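Local atomic coordinates of methyltransferase-like protein 5 (Pyrococcus horikoshii, PDB entry 1WY7), a protein that binds S-adenosyl-L-homocysteine in a methyltransferase fold and is probably an S-adenosylmethionine-dependent methyltransferase acting on RNA. Residues K22-T30 with N119-K127; L38-D47 with S141-L149. All coordinates share one frame; numbering follows the deposited sequence.

Contact 1. Residues K22-T30 with N119-K127; sequences KVWLEQYRT and NPPFGSQRK. With SAH (S-adenosyl-L-homocysteine), chain E.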
# COMPACT_ATOMS: atom_id res chain seq x y z
N LYS A 22 -6.65 -14.03 6.31
CA LYS A 22 -6.58 -14.03 7.76
C LYS A 22 -7.15 -12.67 8.15
O LYS A 22 -6.48 -11.64 8.02
CB LYS A 22 -5.13 -14.20 8.21
CG LYS A 22 -4.53 -15.54 7.76
CD LYS A 22 -3.02 -15.59 7.94
CE LYS A 22 -2.49 -17.02 7.77
NZ LYS A 22 -2.86 -17.62 6.45
N VAL A 23 -8.38 -12.65 8.63
CA VAL A 23 -9.02 -11.39 8.98
C VAL A 23 -8.32 -10.59 10.06
O VAL A 23 -8.33 -9.35 10.00
CB VAL A 23 -10.51 -11.59 9.35
CG1 VAL A 23 -11.16 -10.24 9.67
CG2 VAL A 23 -11.25 -12.27 8.19
N TRP A 24 -7.69 -11.26 11.02
CA TRP A 24 -7.00 -10.55 12.10
C TRP A 24 -5.78 -9.79 11.58
O TRP A 24 -5.18 -9.00 12.30
CB TRP A 24 -6.58 -11.53 13.19
CG TRP A 24 -5.62 -12.55 12.75
CD1 TRP A 24 -4.26 -12.45 12.77
CD2 TRP A 24 -5.93 -13.83 12.20
NE1 TRP A 24 -3.70 -13.60 12.26
CE2 TRP A 24 -4.70 -14.46 11.91
CE3 TRP A 24 -7.12 -14.50 11.93
CZ2 TRP A 24 -4.64 -15.75 11.35
CZ3 TRP A 24 -7.06 -15.78 11.38
CH2 TRP A 24 -5.83 -16.39 11.10
N LEU A 25 -5.43 -10.05 10.32
CA LEU A 25 -4.31 -9.36 9.69
C LEU A 25 -4.86 -8.43 8.60
O LEU A 25 -4.09 -7.86 7.82
CB LEU A 25 -3.34 -10.36 9.05
CG LEU A 25 -2.50 -11.28 9.92
CD1 LEU A 25 -1.54 -12.07 9.03
CD2 LEU A 25 -1.72 -10.46 10.94
N GLU A 26 -6.18 -8.29 8.57
CA GLU A 26 -6.86 -7.45 7.59
C GLU A 26 -6.41 -7.77 6.18
O GLU A 26 -5.99 -6.88 5.43
CB GLU A 26 -6.60 -5.97 7.88
CG GLU A 26 -7.12 -5.45 9.21
CD GLU A 26 -7.21 -3.93 9.24
OE1 GLU A 26 -7.35 -3.35 10.33
OE2 GLU A 26 -7.15 -3.32 8.15
N GLN A 27 -6.50 -9.04 5.79
CA GLN A 27 -6.08 -9.44 4.45
C GLN A 27 -7.17 -9.38 3.38
O GLN A 27 -7.98 -10.30 3.25
CB GLN A 27 -5.46 -10.84 4.45
CG GLN A 27 -4.17 -10.97 5.28
CD GLN A 27 -3.51 -12.34 5.13
OE1 GLN A 27 -4.18 -13.36 4.94
NE2 GLN A 27 -2.19 -12.36 5.22
N TYR A 28 -7.19 -8.29 2.64
CA TYR A 28 -8.11 -8.11 1.52
C TYR A 28 -7.25 -7.42 0.46
O TYR A 28 -6.48 -6.51 0.78
CB TYR A 28 -9.33 -7.26 1.92
CG TYR A 28 -9.01 -5.82 2.28
CD1 TYR A 28 -8.78 -4.86 1.29
CD2 TYR A 28 -8.86 -5.43 3.62
CE1 TYR A 28 -8.42 -3.55 1.62
CE2 TYR A 28 -8.49 -4.12 3.95
CZ TYR A 28 -8.27 -3.20 2.94
OH TYR A 28 -7.83 -1.93 3.26
N ARG A 29 -7.36 -7.85 -0.78
CA ARG A 29 -6.57 -7.25 -1.85
C ARG A 29 -6.98 -5.79 -2.03
O ARG A 29 -8.15 -5.45 -1.89
CB ARG A 29 -6.82 -8.01 -3.16
CG ARG A 29 -8.29 -8.01 -3.55
CD ARG A 29 -8.50 -8.66 -4.89
NE ARG A 29 -7.64 -8.05 -5.90
CZ ARG A 29 -7.58 -8.44 -7.17
NH1 ARG A 29 -6.76 -7.83 -8.01
NH2 ARG A 29 -8.35 -9.43 -7.59
N THR A 30 -6.01 -4.93 -2.34
CA THR A 30 -6.34 -3.52 -2.53
C THR A 30 -7.24 -3.41 -3.76
O THR A 30 -6.85 -3.83 -4.85
CB THR A 30 -5.09 -2.64 -2.79
OG1 THR A 30 -4.13 -2.83 -1.73
CG2 THR A 30 -5.48 -1.17 -2.84
N ASN A 119 -1.08 -0.15 1.69
CA ASN A 119 -2.49 -0.28 2.03
C ASN A 119 -2.36 -1.07 3.33
O ASN A 119 -2.64 -2.27 3.37
CB ASN A 119 -3.22 -1.12 0.97
CG ASN A 119 -4.70 -1.32 1.27
OD1 ASN A 119 -5.39 -2.03 0.56
ND2 ASN A 119 -5.18 -0.68 2.33
N PRO A 120 -1.91 -0.40 4.41
CA PRO A 120 -1.73 -1.06 5.71
C PRO A 120 -3.03 -1.36 6.43
O PRO A 120 -4.07 -0.85 6.06
CB PRO A 120 -0.87 -0.05 6.47
CG PRO A 120 -1.44 1.27 6.00
CD PRO A 120 -1.62 1.04 4.50
N PRO A 121 -2.98 -2.24 7.44
CA PRO A 121 -4.22 -2.54 8.17
C PRO A 121 -4.68 -1.25 8.83
O PRO A 121 -3.85 -0.46 9.27
CB PRO A 121 -3.78 -3.60 9.18
CG PRO A 121 -2.32 -3.36 9.34
CD PRO A 121 -1.86 -3.05 7.94
N PHE A 122 -5.99 -1.03 8.87
CA PHE A 122 -6.51 0.18 9.48
C PHE A 122 -6.45 0.12 11.01
O PHE A 122 -6.53 1.15 11.69
CB PHE A 122 -7.93 0.44 8.98
CG PHE A 122 -8.02 0.58 7.48
CD1 PHE A 122 -7.05 1.30 6.78
CD2 PHE A 122 -9.07 0.01 6.76
CE1 PHE A 122 -7.12 1.44 5.39
CE2 PHE A 122 -9.15 0.15 5.38
CZ PHE A 122 -8.17 0.87 4.70
N GLY A 123 -6.28 -1.07 11.55
CA GLY A 123 -6.19 -1.22 12.99
C GLY A 123 -7.55 -1.46 13.60
O GLY A 123 -7.79 -1.13 14.77
N SER A 124 -8.45 -2.04 12.82
CA SER A 124 -9.78 -2.32 13.32
C SER A 124 -9.83 -3.74 13.89
O SER A 124 -10.69 -4.05 14.71
CB SER A 124 -10.81 -2.14 12.20
OG SER A 124 -10.39 -2.79 11.02
N GLN A 125 -8.88 -4.58 13.48
CA GLN A 125 -8.82 -5.95 13.98
C GLN A 125 -7.89 -6.03 15.18
O GLN A 125 -8.08 -6.87 16.07
CB GLN A 125 -8.35 -6.88 12.86
CG GLN A 125 -9.30 -6.91 11.68
CD GLN A 125 -10.66 -7.46 12.06
OE1 GLN A 125 -11.68 -7.08 11.48
NE2 GLN A 125 -10.68 -8.36 13.03
N ARG A 126 -6.89 -5.16 15.21
CA ARG A 126 -5.92 -5.11 16.30
C ARG A 126 -5.54 -3.66 16.57
O ARG A 126 -5.11 -2.94 15.67
CB ARG A 126 -4.63 -5.86 15.95
CG ARG A 126 -4.72 -6.93 14.88
CD ARG A 126 -5.66 -8.07 15.24
NE ARG A 126 -5.43 -8.62 16.57
CZ ARG A 126 -6.06 -9.69 17.06
NH1 ARG A 126 -6.95 -10.33 16.31
NH2 ARG A 126 -5.80 -10.11 18.29
N LYS A 127 -5.68 -3.24 17.83
CA LYS A 127 -5.37 -1.88 18.23
C LYS A 127 -4.07 -1.29 17.68
O LYS A 127 -3.00 -1.86 17.84
CB LYS A 127 -5.37 -1.80 19.76
CG LYS A 127 -6.27 -0.69 20.31
CD LYS A 127 -7.53 -0.55 19.46
CE LYS A 127 -8.39 0.63 19.92
NZ LYS A 127 -8.98 1.35 18.76
N SAH E . -3.52 -7.27 -1.11
CA SAH E . -3.23 -5.88 -0.72
CB SAH E . -2.69 -5.91 0.72
CG SAH E . -3.88 -5.78 1.61
SD SAH E . -3.80 -5.82 3.41
C SAH E . -2.29 -5.32 -1.75
O SAH E . -2.23 -5.88 -2.88
OXT SAH E . -1.62 -4.31 -1.35
C5' SAH E . -2.11 -5.54 3.86
C4' SAH E . -1.23 -6.73 4.28
O4' SAH E . -0.57 -6.41 5.53
C3' SAH E . -1.95 -8.03 4.62
O3' SAH E . -1.72 -8.86 3.46
C2' SAH E . -1.22 -8.63 5.83
O2' SAH E . -0.83 -9.98 5.87
C1' SAH E . -0.07 -7.62 6.05
N9 SAH E . 0.29 -7.42 7.45
C8 SAH E . -0.49 -7.33 8.58
N7 SAH E . 0.18 -7.12 9.68
C5 SAH E . 1.51 -7.06 9.26
C6 SAH E . 2.74 -6.85 9.93
N6 SAH E . 2.80 -6.64 11.27
N1 SAH E . 3.92 -6.85 9.22
C2 SAH E . 3.85 -7.05 7.88
N3 SAH E . 2.75 -7.26 7.13
C4 SAH E . 1.59 -7.25 7.88
O HOH W 1 -6.48 -2.10 5.62

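Contact 2. Residues L38-D47 with S141-L149; sequences LLWLAYSLGD and SDVVYSIHL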
# COMPACT_ATOMS: atom_id res chain seq x y z
N LEU A 38 -4.06 5.74 -6.10
CA LEU A 38 -2.82 5.95 -5.38
C LEU A 38 -1.63 5.92 -6.33
O LEU A 38 -0.78 6.81 -6.28
CB LEU A 38 -2.67 4.89 -4.27
CG LEU A 38 -1.38 4.91 -3.43
CD1 LEU A 38 -1.58 4.11 -2.13
CD2 LEU A 38 -0.21 4.32 -4.24
N LEU A 39 -1.57 4.89 -7.18
CA LEU A 39 -0.47 4.72 -8.12
C LEU A 39 -0.38 5.79 -9.20
O LEU A 39 0.71 6.26 -9.53
CB LEU A 39 -0.56 3.34 -8.78
CG LEU A 39 -0.23 2.14 -7.89
CD1 LEU A 39 -0.73 0.86 -8.53
CD2 LEU A 39 1.27 2.07 -7.67
N TRP A 40 -1.52 6.18 -9.75
CA TRP A 40 -1.51 7.21 -10.79
C TRP A 40 -1.03 8.52 -10.19
O TRP A 40 -0.24 9.22 -10.81
CB TRP A 40 -2.90 7.40 -11.39
CG TRP A 40 -2.79 8.03 -12.71
CD1 TRP A 40 -3.04 9.34 -13.03
CD2 TRP A 40 -2.31 7.41 -13.91
NE1 TRP A 40 -2.73 9.57 -14.35
CE2 TRP A 40 -2.28 8.41 -14.91
CE3 TRP A 40 -1.89 6.11 -14.23
CZ2 TRP A 40 -1.84 8.14 -16.21
CZ3 TRP A 40 -1.46 5.84 -15.52
CH2 TRP A 40 -1.44 6.86 -16.50
N LEU A 41 -1.49 8.83 -8.99
CA LEU A 41 -1.08 10.05 -8.31
C LEU A 41 0.44 10.04 -8.14
O LEU A 41 1.12 11.01 -8.49
CB LEU A 41 -1.74 10.15 -6.93
CG LEU A 41 -1.18 11.25 -6.03
CD1 LEU A 41 -1.41 12.61 -6.68
CD2 LEU A 41 -1.86 11.20 -4.66
N ALA A 42 0.96 8.94 -7.59
CA ALA A 42 2.40 8.82 -7.38
C ALA A 42 3.14 8.91 -8.70
O ALA A 42 4.16 9.57 -8.81
CB ALA A 42 2.73 7.50 -6.69
N TYR A 43 2.62 8.22 -9.71
CA TYR A 43 3.27 8.23 -11.02
C TYR A 43 3.28 9.64 -11.61
O TYR A 43 4.32 10.11 -12.07
CB TYR A 43 2.56 7.25 -11.97
CG TYR A 43 3.05 7.32 -13.39
CD1 TYR A 43 2.41 8.13 -14.33
CD2 TYR A 43 4.17 6.59 -13.80
CE1 TYR A 43 2.87 8.21 -15.65
CE2 TYR A 43 4.64 6.67 -15.11
CZ TYR A 43 3.98 7.47 -16.03
OH TYR A 43 4.44 7.56 -17.32
N SER A 44 2.15 10.32 -11.54
CA SER A 44 2.04 11.67 -12.08
C SER A 44 2.95 12.67 -11.40
O SER A 44 3.29 13.70 -11.98
CB SER A 44 0.60 12.16 -12.00
OG SER A 44 0.27 12.49 -10.66
N LEU A 45 3.36 12.39 -10.17
CA LEU A 45 4.23 13.31 -9.45
C LEU A 45 5.70 12.92 -9.60
O LEU A 45 6.57 13.54 -9.00
CB LEU A 45 3.83 13.36 -7.97
CG LEU A 45 2.45 14.00 -7.75
CD1 LEU A 45 1.97 13.81 -6.31
CD2 LEU A 45 2.54 15.47 -8.09
N GLY A 46 5.97 11.91 -10.42
CA GLY A 46 7.33 11.46 -10.62
C GLY A 46 7.85 10.60 -9.47
O GLY A 46 9.06 10.48 -9.30
N ASP A 47 6.94 10.01 -8.70
CA ASP A 47 7.34 9.17 -7.56
C ASP A 47 7.29 7.66 -7.81
O ASP A 47 7.20 6.87 -6.85
CB ASP A 47 6.46 9.52 -6.35
CG ASP A 47 6.85 10.85 -5.70
OD1 ASP A 47 6.08 11.35 -4.87
OD2 ASP A 47 7.94 11.38 -6.01
N SER A 141 11.89 6.16 4.19
CA SER A 141 11.71 6.95 2.97
C SER A 141 11.38 8.41 3.27
O SER A 141 11.04 8.75 4.39
CB SER A 141 10.60 6.34 2.11
OG SER A 141 10.41 7.07 0.90
N ASP A 142 11.48 9.25 2.24
CA ASP A 142 11.15 10.67 2.38
C ASP A 142 9.79 10.98 1.74
O ASP A 142 9.24 12.07 1.94
CB ASP A 142 12.24 11.54 1.76
CG ASP A 142 13.48 11.66 2.65
OD1 ASP A 142 14.55 12.04 2.12
OD2 ASP A 142 13.37 11.38 3.87
N VAL A 143 9.26 10.02 0.97
CA VAL A 143 7.95 10.16 0.34
C VAL A 143 7.12 8.90 0.62
O VAL A 143 7.52 7.79 0.27
CB VAL A 143 8.04 10.36 -1.19
CG1 VAL A 143 6.63 10.47 -1.78
CG2 VAL A 143 8.83 11.64 -1.51
N VAL A 144 5.96 9.08 1.23
CA VAL A 144 5.09 7.96 1.58
C VAL A 144 3.67 8.10 1.04
O VAL A 144 3.07 9.17 1.15
CB VAL A 144 4.98 7.81 3.13
CG1 VAL A 144 4.00 6.71 3.49
CG2 VAL A 144 6.36 7.57 3.72
N TYR A 145 3.14 7.01 0.47
CA TYR A 145 1.77 6.98 -0.04
C TYR A 145 1.07 5.89 0.76
O TYR A 145 1.50 4.74 0.77
CB TYR A 145 1.72 6.61 -1.53
CG TYR A 145 2.23 7.69 -2.48
CD1 TYR A 145 1.36 8.63 -3.05
CD2 TYR A 145 3.58 7.76 -2.80
CE1 TYR A 145 1.84 9.62 -3.92
CE2 TYR A 145 4.07 8.74 -3.66
CZ TYR A 145 3.20 9.67 -4.21
OH TYR A 145 3.71 10.65 -5.05
N SER A 146 -0.02 6.25 1.43
CA SER A 146 -0.75 5.28 2.23
C SER A 146 -2.25 5.46 2.14
O SER A 146 -2.73 6.45 1.61
CB SER A 146 -0.30 5.38 3.70
OG SER A 146 -0.84 4.31 4.46
N ILE A 147 -2.98 4.47 2.64
CA ILE A 147 -4.43 4.51 2.61
C ILE A 147 -4.97 4.35 4.03
O ILE A 147 -4.47 3.52 4.79
CB ILE A 147 -4.99 3.38 1.71
CG1 ILE A 147 -4.48 3.56 0.27
CG2 ILE A 147 -6.51 3.40 1.73
CD1 ILE A 147 -4.95 2.50 -0.69
N HIS A 148 -5.98 5.13 4.38
CA HIS A 148 -6.57 5.07 5.71
C HIS A 148 -8.05 5.40 5.68
O HIS A 148 -8.55 5.97 4.71
CB HIS A 148 -5.85 6.05 6.64
CG HIS A 148 -4.40 5.77 6.80
ND1 HIS A 148 -3.92 4.80 7.67
CD2 HIS A 148 -3.31 6.27 6.16
CE1 HIS A 148 -2.61 4.72 7.55
NE2 HIS A 148 -2.21 5.59 6.64
N LEU A 149 -8.74 5.03 6.75
CA LEU A 149 -10.17 5.29 6.90
C LEU A 149 -10.48 6.78 6.89
O LEU A 149 -9.89 7.54 7.66
CB LEU A 149 -10.65 4.69 8.22
CG LEU A 149 -11.36 3.34 8.21
CD1 LEU A 149 -10.72 2.43 7.23
CD2 LEU A 149 -11.33 2.75 9.61

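Contact 1. Residues K22-T30 with N119-K127
Glu26 OE1 is gripped by three donors of the facing loop: Gly123 N at 2.8 Å, Ser124 N at 3.0 Å and Ser124 OG, which arrives from above the carboxylate plane. The two amides differ in approach, Ser124 N lying nearly in line with the C-O bond and Gly123 N on the syn side but tilted out of the carboxylate plane. The other oxygen, Glu26 OE2, takes Phe122 N at 2.7 Å, so the carboxylate is pinned through both oxygens, which fixes its rotation. An extended chain beyond CG carries it across Pro121, whose CB lies 3.4 Å from Glu26 CD. With an alanine here, the amides of Phe122, Gly123 and Ser124 would probably be left without the carboxylate that accepts them. That loop opens with Asn-Pro-Pro-Phe, the NPPF signature of N6-adenine-type methyltransferases, beside the bound S-adenosyl-L-homocysteine. Its Asn119 is held at both amide atoms: ND2 donates to Tyr28 OH (3.1 Å), while OD1 receives Thr30 OG1 (2.7 Å) in the carbonyl plane, on a lone pair. A water over the centre of the Phe122 ring joins Glu26 OE2, Tyr28 OH and Pro120 O. On the ligand side, Gln27 NE2 donates almost straight (172°) to the ribose O2'.

Contact 2. Residues L38-D47 with S141-L149
In the Rossmann-like methyltransferase fold helices pack on a central sheet, and here helix 32-44 lies over strand 143-149, nearly antiparallel, with the axes of their segments 9.7 Å apart. Tyr145 carries the contact. Its CG stands anti to the carbonyl carbon (chi1 -71°), which sends the ring along the helix toward its C-terminal end. Ala42 CB sits over one face, 3.5 Å from the ring centroid and 20° off the normal, in a CH-pi contact, whereas Leu41 CG comes to the ring edge near CE1. At the root of the side chain Leu38 CG meets Tyr145 CB at 4.0 Å, and the CD1 branch of the same leucine goes on to Ile147 CG1 at 3.8 Å. The helix ends in a Schellman motif at Gly46, and the chain then turns to bring Asp47 against the strand. Ala42 O accepts both Leu45 N and Asp47 N, which fixes this turn. Arg199 of strand 191-202 salt-bridges Asp47 and hydrogen-bonds the tyrosine hydroxyl, so the buried carboxylate has a charged mate. Carboxylate and ring planes stand 70° apart where Tyr145 OH donates to Asp47 OD1 in a very short bond of 2.5 Å.

Overall arrangement
The two contacts illustrate how one sheet serves both ligand site and core. Their segments alternate along the chain, 22-30, 38-47, 119-127, 141-149, and their centres lie 20 Å apart on opposite sides of the chain's centre. Loop 22-30 leads into helix 32-44, while 119-127 follows strand 115-118, the parallel neighbour of strand 143-149 in the seven-stranded sheet, helix 131-140 connecting the two along the chain in a beta-alpha-beta crossover. Contact 1 forms part of the S-adenosyl-L-homocysteine pocket beyond the end of strand 115-118, and contact 2 seats a helix on the sheet. They also touch directly: Phe122 packs on Leu149 and His148, and Pro120 on Ser146, bringing the NPPF loop against strand 143-149.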